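Local coordinates for ligand-gated channel protein (Acinetobacter baumannii, PDB 6H7V), which serves as the outer-membrane receptor for ferric preacinetobactin and probably carries this iron-loaded siderophore inward as a TonB-dependent transporter, at residues 375-380 and 413-418; 336-341 and 379-384. All coordinates share one frame; numbering follows the deposited sequence.

Contact 1 (375-380 and 413-418). Unlike the reference sequence in segment 375-380: Ser380 (reference Gly).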
ATOM      1  N   THR A 375     -20.630  -6.579  -0.603  1.00 36.36           N
ATOM      2  CA  THR A 375     -21.265  -7.634   0.160  1.00 36.23           C
ATOM      3  C   THR A 375     -20.268  -8.763   0.388  1.00 34.98           C
ATOM      4  O   THR A 375     -19.404  -9.028  -0.439  1.00 32.60           O
ATOM      5  CB  THR A 375     -22.560  -8.157  -0.493  1.00 38.65           C
ATOM      6  OG1 THR A 375     -22.249  -8.774  -1.748  1.00 40.11           O
ATOM      7  CG2 THR A 375     -23.583  -7.007  -0.714  1.00 40.33           C
ATOM      8  N   GLN A 376     -20.374  -9.382   1.557  1.00 35.42           N
ATOM      9  CA  GLN A 376     -19.365 -10.278   2.046  1.00 37.06           C
ATOM     10  C   GLN A 376     -20.013 -11.441   2.792  1.00 38.83           C
ATOM     11  O   GLN A 376     -20.898 -11.241   3.619  1.00 40.47           O
ATOM     12  CB  GLN A 376     -18.405  -9.512   2.965  1.00 38.18           C
ATOM     13  CG  GLN A 376     -17.188 -10.309   3.368  1.00 39.79           C
ATOM     14  CD  GLN A 376     -16.056  -9.451   3.956  1.00 38.24           C
ATOM     15  OE1 GLN A 376     -15.645  -8.441   3.393  1.00 37.56           O
ATOM     16  NE2 GLN A 376     -15.500  -9.917   5.033  1.00 34.87           N
ATOM     17  N   ASP A 377     -19.513 -12.647   2.547  1.00 38.87           N
ATOM     18  CA  ASP A 377     -19.779 -13.781   3.419  1.00 39.17           C
ATOM     19  C   ASP A 377     -18.508 -14.274   4.110  1.00 37.83           C
ATOM     20  O   ASP A 377     -17.466 -14.446   3.468  1.00 34.16           O
ATOM     21  CB  ASP A 377     -20.379 -14.911   2.596  1.00 41.94           C
ATOM     22  CG  ASP A 377     -21.762 -14.582   2.073  1.00 44.23           C
ATOM     23  OD1 ASP A 377     -22.579 -13.990   2.811  1.00 45.44           O
ATOM     24  OD2 ASP A 377     -22.048 -14.975   0.932  1.00 46.19           O
ATOM     25  N   ASP A 378     -18.622 -14.539   5.410  1.00 38.03           N
ATOM     26  CA  ASP A 378     -17.502 -15.028   6.215  1.00 38.93           C
ATOM     27  C   ASP A 378     -17.784 -16.444   6.715  1.00 37.71           C
ATOM     28  O   ASP A 378     -18.863 -16.715   7.261  1.00 36.75           O
ATOM     29  CB  ASP A 378     -17.281 -14.126   7.436  1.00 42.96           C
ATOM     30  CG  ASP A 378     -16.399 -12.917   7.131  1.00 46.44           C
ATOM     31  OD1 ASP A 378     -16.781 -12.121   6.246  1.00 48.33           O
ATOM     32  OD2 ASP A 378     -15.382 -12.706   7.850  1.00 49.66           O
ATOM     33  N   TYR A 379     -16.792 -17.320   6.566  1.00 35.20           N
ATOM     34  CA  TYR A 379     -16.851 -18.673   7.060  1.00 35.00           C
ATOM     35  C   TYR A 379     -15.658 -18.890   7.958  1.00 35.23           C
ATOM     36  O   TYR A 379     -14.536 -18.543   7.608  1.00 33.84           O
ATOM     37  CB  TYR A 379     -16.744 -19.658   5.902  1.00 36.14           C
ATOM     38  CG  TYR A 379     -17.746 -19.458   4.806  1.00 36.91           C
ATOM     39  CD1 TYR A 379     -17.608 -18.410   3.894  1.00 35.90           C
ATOM     40  CD2 TYR A 379     -18.810 -20.345   4.639  1.00 38.28           C
ATOM     41  CE1 TYR A 379     -18.515 -18.231   2.866  1.00 35.62           C
ATOM     42  CE2 TYR A 379     -19.732 -20.161   3.618  1.00 38.96           C
ATOM     43  CZ  TYR A 379     -19.564 -19.121   2.718  1.00 38.15           C
ATOM     44  OH  TYR A 379     -20.539 -18.883   1.769  1.00 39.86           O
ATOM     45  N   SER A 380     -15.868 -19.511   9.102  1.00 36.96           N
ATOM     46  CA  SER A 380     -14.820 -19.521  10.082  1.00 39.50           C
ATOM     47  C   SER A 380     -14.996 -20.553  11.169  1.00 43.85           C
ATOM     48  O   SER A 380     -16.108 -20.814  11.616  1.00 45.72           O
ATOM     49  CB  SER A 380     -14.690 -18.157  10.715  1.00 40.99           C
ATOM     50  OG  SER A 380     -13.708 -18.208  11.719  1.00 43.73           O
ATOM     51  N   LEU A 413     -20.600 -18.147   8.971  1.00 44.14           N
ATOM     52  CA  LEU A 413     -20.770 -17.410  10.215  1.00 46.15           C
ATOM     53  C   LEU A 413     -21.691 -16.209  10.063  1.00 45.46           C
ATOM     54  O   LEU A 413     -22.741 -16.154  10.685  1.00 48.08           O
ATOM     55  CB  LEU A 413     -19.411 -16.946  10.727  1.00 47.77           C
ATOM     56  CG  LEU A 413     -19.141 -17.050  12.226  1.00 49.73           C
ATOM     57  CD1 LEU A 413     -19.336 -18.471  12.738  1.00 51.37           C
ATOM     58  CD2 LEU A 413     -17.718 -16.576  12.457  1.00 49.69           C
ATOM     59  N   PHE A 414     -21.321 -15.262   9.213  1.00 42.91           N
ATOM     60  CA  PHE A 414     -22.172 -14.104   8.989  1.00 42.94           C
ATOM     61  C   PHE A 414     -21.988 -13.502   7.610  1.00 41.89           C
ATOM     62  O   PHE A 414     -20.941 -13.646   6.994  1.00 39.99           O
ATOM     63  CB  PHE A 414     -21.940 -13.032  10.073  1.00 42.87           C
ATOM     64  CG  PHE A 414     -20.556 -12.407  10.051  1.00 40.21           C
ATOM     65  CD1 PHE A 414     -19.516 -12.967  10.754  1.00 41.10           C
ATOM     66  CD2 PHE A 414     -20.316 -11.230   9.378  1.00 40.66           C
ATOM     67  CE1 PHE A 414     -18.228 -12.461  10.656  1.00 39.66           C
ATOM     68  CE2 PHE A 414     -19.046 -10.671   9.333  1.00 40.64           C
ATOM     69  CZ  PHE A 414     -18.000 -11.272  10.000  1.00 37.86           C
ATOM     70  N   HIS A 415     -23.006 -12.757   7.191  1.00 43.03           N
ATOM     71  CA  HIS A 415     -23.016 -11.929   5.985  1.00 43.98           C
ATOM     72  C   HIS A 415     -22.855 -10.453   6.422  1.00 41.66           C
ATOM     73  O   HIS A 415     -23.460 -10.021   7.402  1.00 40.97           O
ATOM     74  CB  HIS A 415     -24.384 -12.117   5.290  1.00 48.14           C
ATOM     75  CG  HIS A 415     -24.586 -11.276   4.066  1.00 52.46           C
ATOM     76  ND1 HIS A 415     -24.091 -11.634   2.827  1.00 55.30           N
ATOM     77  CD2 HIS A 415     -25.325 -10.153   3.862  1.00 58.19           C
ATOM     78  CE1 HIS A 415     -24.479 -10.745   1.924  1.00 55.96           C
ATOM     79  NE2 HIS A 415     -25.214  -9.826   2.530  1.00 56.16           N
ATOM     80  N   SER A 416     -22.095  -9.658   5.687  1.00 38.64           N
ATOM     81  CA  SER A 416     -21.935  -8.266   6.070  1.00 38.37           C
ATOM     82  C   SER A 416     -21.920  -7.353   4.869  1.00 39.49           C
ATOM     83  O   SER A 416     -21.660  -7.804   3.759  1.00 43.88           O
ATOM     84  CB  SER A 416     -20.676  -8.064   6.912  1.00 35.98           C
ATOM     85  OG  SER A 416     -19.508  -8.387   6.200  1.00 35.89           O
ATOM     86  N   THR A 417     -22.226  -6.075   5.088  1.00 38.22           N
ATOM     87  CA  THR A 417     -22.167  -5.083   4.020  1.00 38.27           C
ATOM     88  C   THR A 417     -21.474  -3.811   4.453  1.00 36.90           C
ATOM     89  O   THR A 417     -21.427  -3.476   5.618  1.00 37.39           O
ATOM     90  CB  THR A 417     -23.559  -4.729   3.440  1.00 40.78           C
ATOM     91  OG1 THR A 417     -24.277  -3.893   4.349  1.00 41.90           O
ATOM     92  CG2 THR A 417     -24.381  -5.980   3.170  1.00 42.40           C
ATOM     93  N   LEU A 418     -20.952  -3.090   3.477  1.00 38.05           N
ATOM     94  CA  LEU A 418     -20.411  -1.759   3.705  1.00 36.32           C
ATOM     95  C   LEU A 418     -20.805  -0.885   2.535  1.00 35.34           C
ATOM     96  O   LEU A 418     -20.755  -1.323   1.397  1.00 37.01           O
ATOM     97  CB  LEU A 418     -18.889  -1.849   3.843  1.00 35.25           C
ATOM     98  CG  LEU A 418     -18.185  -0.519   4.161  1.00 35.03           C
ATOM     99  CD1 LEU A 418     -18.654   0.057   5.484  1.00 34.84           C
ATOM    100  CD2 LEU A 418     -16.677  -0.687   4.196  1.00 33.87           C
TER
HETATM  101  O   HOH W   1     -19.212 -11.268   6.169  1.00 46.15           O
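Residues 375-380 and 413-418 run antiparallel with their axes 4.7 Å apart, pairing Gln376 with Ser416 and Asp378 with Phe414 as hydrogen-bonded pairs and Asp377 with His415 as a non-hydrogen-bonded one. At one end the ladder is irregular: Asp378 O accepts Leu413 N at 2.8 Å and, weakly, Phe414 N at 3.5 Å. On the face bearing Asp378 and Phe414, the phenylalanine CG sits between its backbone N and carbonyl carbon (chi1 66°), bringing the ring across to its neighbour. Asp378 CB lies over one ring face, a CH-pi contact 4.0 Å from the ring centroid, and the carboxylate stacks nearly flat on it, the planes 21° apart. Gln376 NE2 reaches Asp378 OD1 at 2.8 Å on the syn side, helping to fix the carboxylate's rotation; a water bonded to the same oxygen also meets Phe414 O and Ser416 OG. On the reverse face, His415 ND1 donates to Asp377 OD1 at 2.8 Å; the oxygen lies in the imidazole plane, but the donor approaches from above the carboxylate plane. Two consecutive residues of one strand, Leu413 and Phe414, facing the single Asp378 on the other form a classic beta bulge, here set in the wall of a TonB-dependent receptor barrel.

Contact 2 (336-341 and 379-384). Unlike the reference sequence in segment 379-384: Ser380 (reference Gly).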
ATOM      1  N   LEU A 336      -4.852 -23.362  15.957  1.00 33.67           N
ATOM      2  CA  LEU A 336      -5.134 -23.537  14.556  1.00 32.42           C
ATOM      3  C   LEU A 336      -6.462 -22.868  14.290  1.00 32.24           C
ATOM      4  O   LEU A 336      -7.344 -22.875  15.158  1.00 30.67           O
ATOM      5  CB  LEU A 336      -5.187 -25.014  14.216  1.00 33.18           C
ATOM      6  CG  LEU A 336      -3.870 -25.728  14.570  1.00 34.41           C
ATOM      7  CD1 LEU A 336      -3.869 -27.208  14.199  1.00 34.60           C
ATOM      8  CD2 LEU A 336      -2.673 -25.054  13.915  1.00 33.64           C
ATOM      9  N   GLY A 337      -6.580 -22.249  13.115  1.00 30.90           N
ATOM     10  CA  GLY A 337      -7.848 -21.698  12.664  1.00 31.42           C
ATOM     11  C   GLY A 337      -8.067 -21.751  11.164  1.00 31.39           C
ATOM     12  O   GLY A 337      -7.134 -21.872  10.389  1.00 32.23           O
ATOM     13  N   GLN A 338      -9.308 -21.557  10.759  1.00 32.79           N
ATOM     14  CA  GLN A 338      -9.675 -21.540   9.349  1.00 32.90           C
ATOM     15  C   GLN A 338     -10.584 -20.370   9.078  1.00 33.46           C
ATOM     16  O   GLN A 338     -11.497 -20.101   9.860  1.00 34.88           O
ATOM     17  CB  GLN A 338     -10.402 -22.826   8.983  1.00 32.78           C
ATOM     18  CG  GLN A 338      -9.522 -24.046   9.085  1.00 32.65           C
ATOM     19  CD  GLN A 338     -10.185 -25.295   8.569  1.00 33.29           C
ATOM     20  OE1 GLN A 338     -11.392 -25.314   8.314  1.00 34.53           O
ATOM     21  NE2 GLN A 338      -9.380 -26.340   8.356  1.00 33.10           N
ATOM     22  N   LEU A 339     -10.378 -19.735   7.931  1.00 33.67           N
ATOM     23  CA  LEU A 339     -11.173 -18.574   7.531  1.00 32.83           C
ATOM     24  C   LEU A 339     -11.370 -18.610   6.022  1.00 33.13           C
ATOM     25  O   LEU A 339     -10.428 -18.862   5.273  1.00 31.29           O
ATOM     26  CB  LEU A 339     -10.468 -17.280   7.928  1.00 32.56           C
ATOM     27  CG  LEU A 339     -11.121 -15.957   7.473  1.00 35.56           C
ATOM     28  CD1 LEU A 339     -12.551 -15.832   8.019  1.00 37.14           C
ATOM     29  CD2 LEU A 339     -10.295 -14.731   7.891  1.00 32.24           C
ATOM     30  N   ALA A 340     -12.592 -18.355   5.566  1.00 33.83           N
ATOM     31  CA  ALA A 340     -12.809 -18.053   4.157  1.00 32.48           C
ATOM     32  C   ALA A 340     -13.714 -16.864   4.090  1.00 32.28           C
ATOM     33  O   ALA A 340     -14.634 -16.757   4.882  1.00 33.55           O
ATOM     34  CB  ALA A 340     -13.443 -19.224   3.440  1.00 32.72           C
ATOM     35  N   PHE A 341     -13.526 -16.016   3.091  1.00 31.77           N
ATOM     36  CA  PHE A 341     -14.530 -15.033   2.809  1.00 32.56           C
ATOM     37  C   PHE A 341     -14.589 -14.664   1.353  1.00 33.38           C
ATOM     38  O   PHE A 341     -13.629 -14.836   0.619  1.00 31.14           O
ATOM     39  CB  PHE A 341     -14.391 -13.800   3.711  1.00 31.60           C
ATOM     40  CG  PHE A 341     -13.135 -13.037   3.514  1.00 31.73           C
ATOM     41  CD1 PHE A 341     -13.015 -12.111   2.496  1.00 33.42           C
ATOM     42  CD2 PHE A 341     -12.090 -13.172   4.407  1.00 31.99           C
ATOM     43  CE1 PHE A 341     -11.823 -11.394   2.318  1.00 33.44           C
ATOM     44  CE2 PHE A 341     -10.900 -12.478   4.232  1.00 32.93           C
ATOM     45  CZ  PHE A 341     -10.762 -11.583   3.183  1.00 32.81           C
ATOM     46  N   TYR A 379     -16.792 -17.320   6.566  1.00 35.20           N
ATOM     47  CA  TYR A 379     -16.851 -18.673   7.060  1.00 35.00           C
ATOM     48  C   TYR A 379     -15.658 -18.890   7.958  1.00 35.23           C
ATOM     49  O   TYR A 379     -14.536 -18.543   7.608  1.00 33.84           O
ATOM     50  CB  TYR A 379     -16.744 -19.658   5.902  1.00 36.14           C
ATOM     51  CG  TYR A 379     -17.746 -19.458   4.806  1.00 36.91           C
ATOM     52  CD1 TYR A 379     -17.608 -18.410   3.894  1.00 35.90           C
ATOM     53  CD2 TYR A 379     -18.810 -20.345   4.639  1.00 38.28           C
ATOM     54  CE1 TYR A 379     -18.515 -18.231   2.866  1.00 35.62           C
ATOM     55  CE2 TYR A 379     -19.732 -20.161   3.618  1.00 38.96           C
ATOM     56  CZ  TYR A 379     -19.564 -19.121   2.718  1.00 38.15           C
ATOM     57  OH  TYR A 379     -20.539 -18.883   1.769  1.00 39.86           O
ATOM     58  N   SER A 380     -15.868 -19.511   9.102  1.00 36.96           N
ATOM     59  CA  SER A 380     -14.820 -19.521  10.082  1.00 39.50           C
ATOM     60  C   SER A 380     -14.996 -20.553  11.169  1.00 43.85           C
ATOM     61  O   SER A 380     -16.108 -20.814  11.616  1.00 45.72           O
ATOM     62  CB  SER A 380     -14.690 -18.157  10.715  1.00 40.99           C
ATOM     63  OG  SER A 380     -13.708 -18.208  11.719  1.00 43.73           O
ATOM     64  N   TYR A 381     -13.873 -21.155  11.561  1.00 46.78           N
ATOM     65  CA  TYR A 381     -13.745 -21.789  12.845  1.00 51.10           C
ATOM     66  C   TYR A 381     -12.793 -20.949  13.670  1.00 57.06           C
ATOM     67  O   TYR A 381     -11.600 -20.818  13.324  1.00 56.36           O
ATOM     68  CB  TYR A 381     -13.104 -23.168  12.712  1.00 51.67           C
ATOM     69  CG  TYR A 381     -13.973 -24.290  12.208  1.00 49.23           C
ATOM     70  CD1 TYR A 381     -15.093 -24.711  12.922  1.00 48.95           C
ATOM     71  CD2 TYR A 381     -13.560 -25.053  11.117  1.00 48.19           C
ATOM     72  CE1 TYR A 381     -15.819 -25.820  12.518  1.00 48.57           C
ATOM     73  CE2 TYR A 381     -14.290 -26.150  10.686  1.00 49.51           C
ATOM     74  CZ  TYR A 381     -15.414 -26.531  11.387  1.00 49.34           C
ATOM     75  OH  TYR A 381     -16.065 -27.654  10.954  1.00 49.70           O
ATOM     76  N   ARG A 382     -13.279 -20.516  14.829  1.00 62.20           N
ATOM     77  CA  ARG A 382     -12.421 -20.031  15.909  1.00 68.64           C
ATOM     78  C   ARG A 382     -11.692 -21.230  16.549  1.00 65.01           C
ATOM     79  O   ARG A 382     -10.491 -21.180  16.811  1.00 64.18           O
ATOM     80  CB  ARG A 382     -13.309 -19.322  16.947  1.00 81.03           C
ATOM     81  CG  ARG A 382     -12.678 -18.170  17.729  1.00 92.81           C
ATOM     82  CD  ARG A 382     -13.586 -17.724  18.890  1.00101.28           C
ATOM     83  NE  ARG A 382     -14.512 -18.787  19.336  1.00104.10           N
ATOM     84  CZ  ARG A 382     -14.416 -19.467  20.481  1.00106.17           C
ATOM     85  NH1 ARG A 382     -13.475 -19.174  21.368  1.00108.05           N
ATOM     86  NH2 ARG A 382     -15.285 -20.433  20.753  1.00106.87           N
ATOM     87  N   ILE A 383     -12.465 -22.280  16.828  1.00 59.67           N
ATOM     88  CA  ILE A 383     -11.968 -23.557  17.327  1.00 57.89           C
ATOM     89  C   ILE A 383     -12.323 -24.657  16.321  1.00 52.85           C
ATOM     90  O   ILE A 383     -13.495 -24.942  16.089  1.00 51.33           O
ATOM     91  CB  ILE A 383     -12.662 -23.949  18.648  1.00 60.42           C
ATOM     92  CG1 ILE A 383     -12.333 -22.971  19.772  1.00 65.16           C
ATOM     93  CG2 ILE A 383     -12.261 -25.345  19.057  1.00 61.44           C
ATOM     94  CD1 ILE A 383     -12.874 -23.429  21.112  1.00 69.04           C
ATOM     95  N   ILE A 384     -11.321 -25.331  15.773  1.00 50.67           N
ATOM     96  CA  ILE A 384     -11.581 -26.389  14.810  1.00 47.72           C
ATOM     97  C   ILE A 384     -11.803 -27.697  15.534  1.00 49.03           C
ATOM     98  O   ILE A 384     -10.985 -28.084  16.340  1.00 52.81           O
ATOM     99  CB  ILE A 384     -10.394 -26.579  13.860  1.00 47.17           C
ATOM    100  CG1 ILE A 384      -9.985 -25.250  13.233  1.00 45.82           C
ATOM    101  CG2 ILE A 384     -10.732 -27.627  12.804  1.00 45.15           C
ATOM    102  CD1 ILE A 384      -8.722 -25.330  12.409  1.00 46.75           C
TER
HETATM  103  O   HOH W   2      -8.632 -24.951  16.787  1.00 30.13           O
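Gln338 and Tyr381 stand side by side on one face of the strand pair, pointing the same way. Gln338 OE1 comes to the edge of the tyrosine ring, in its plane and 3.6 Å from Tyr381 CD2, while the amide is turned 51° from the ring. The amide's rotation is set largely from outside: OE1 accepts Thr409 N, and NE2 donates to Glu407 O and Asn318 OD1, which satisfies both ends of a buried group. Ile384 comes in across the glutamine at about a right angle, its CD1 3.7 Å from Gln338 CG. The same methyl packs on Gly337 CA and Leu336 CB, covering the backbone where regular pairing has ended.

Further along this face, Tyr379 CG is anti to its carbonyl carbon (chi1 -55°), which turns the ring edge to Ala340 O, 3.5 Å from Tyr379 CD1. Underneath, Ala340 N donates to Tyr379 O and Tyr379 N to Ala340 O, each at 2.8 Å. Tyr381 N donates to Gln338 O. On the other face Leu339 CD1 rests against Tyr379 O. Beyond Tyr381 the chain leaves the strand, and a water accepts a hydrogen bond from Ile384 N and donates one to Leu336 O, bridging the gap. Such fraying marks the open end of a long antiparallel beta hairpin, where a barrel strand passes into what is probably an extracellular loop, as in other TonB-dependent receptors.

How the contacts relate
Along the chain, residues 336-341 come first, on the first strand of a long hairpin; the chain turns after residue 358 and comes back along 361-381, so that contact 2 closes the hairpin far from its turn. The chain then leaves as a long loop and re-enters the barrel at 412-431, where contact 1 closes that excursion. Neither contact nests inside the other: their spans overlap through residues 375-384, and Tyr379 and Ser380 belong to both. Strand 361-381 is thus the middle of three neighbouring antiparallel barrel strands. The contacts, with centres about 13 Å apart, also touch directly, for Phe341 of contact 2 packs against Asp377 and Asp378 of contact 1.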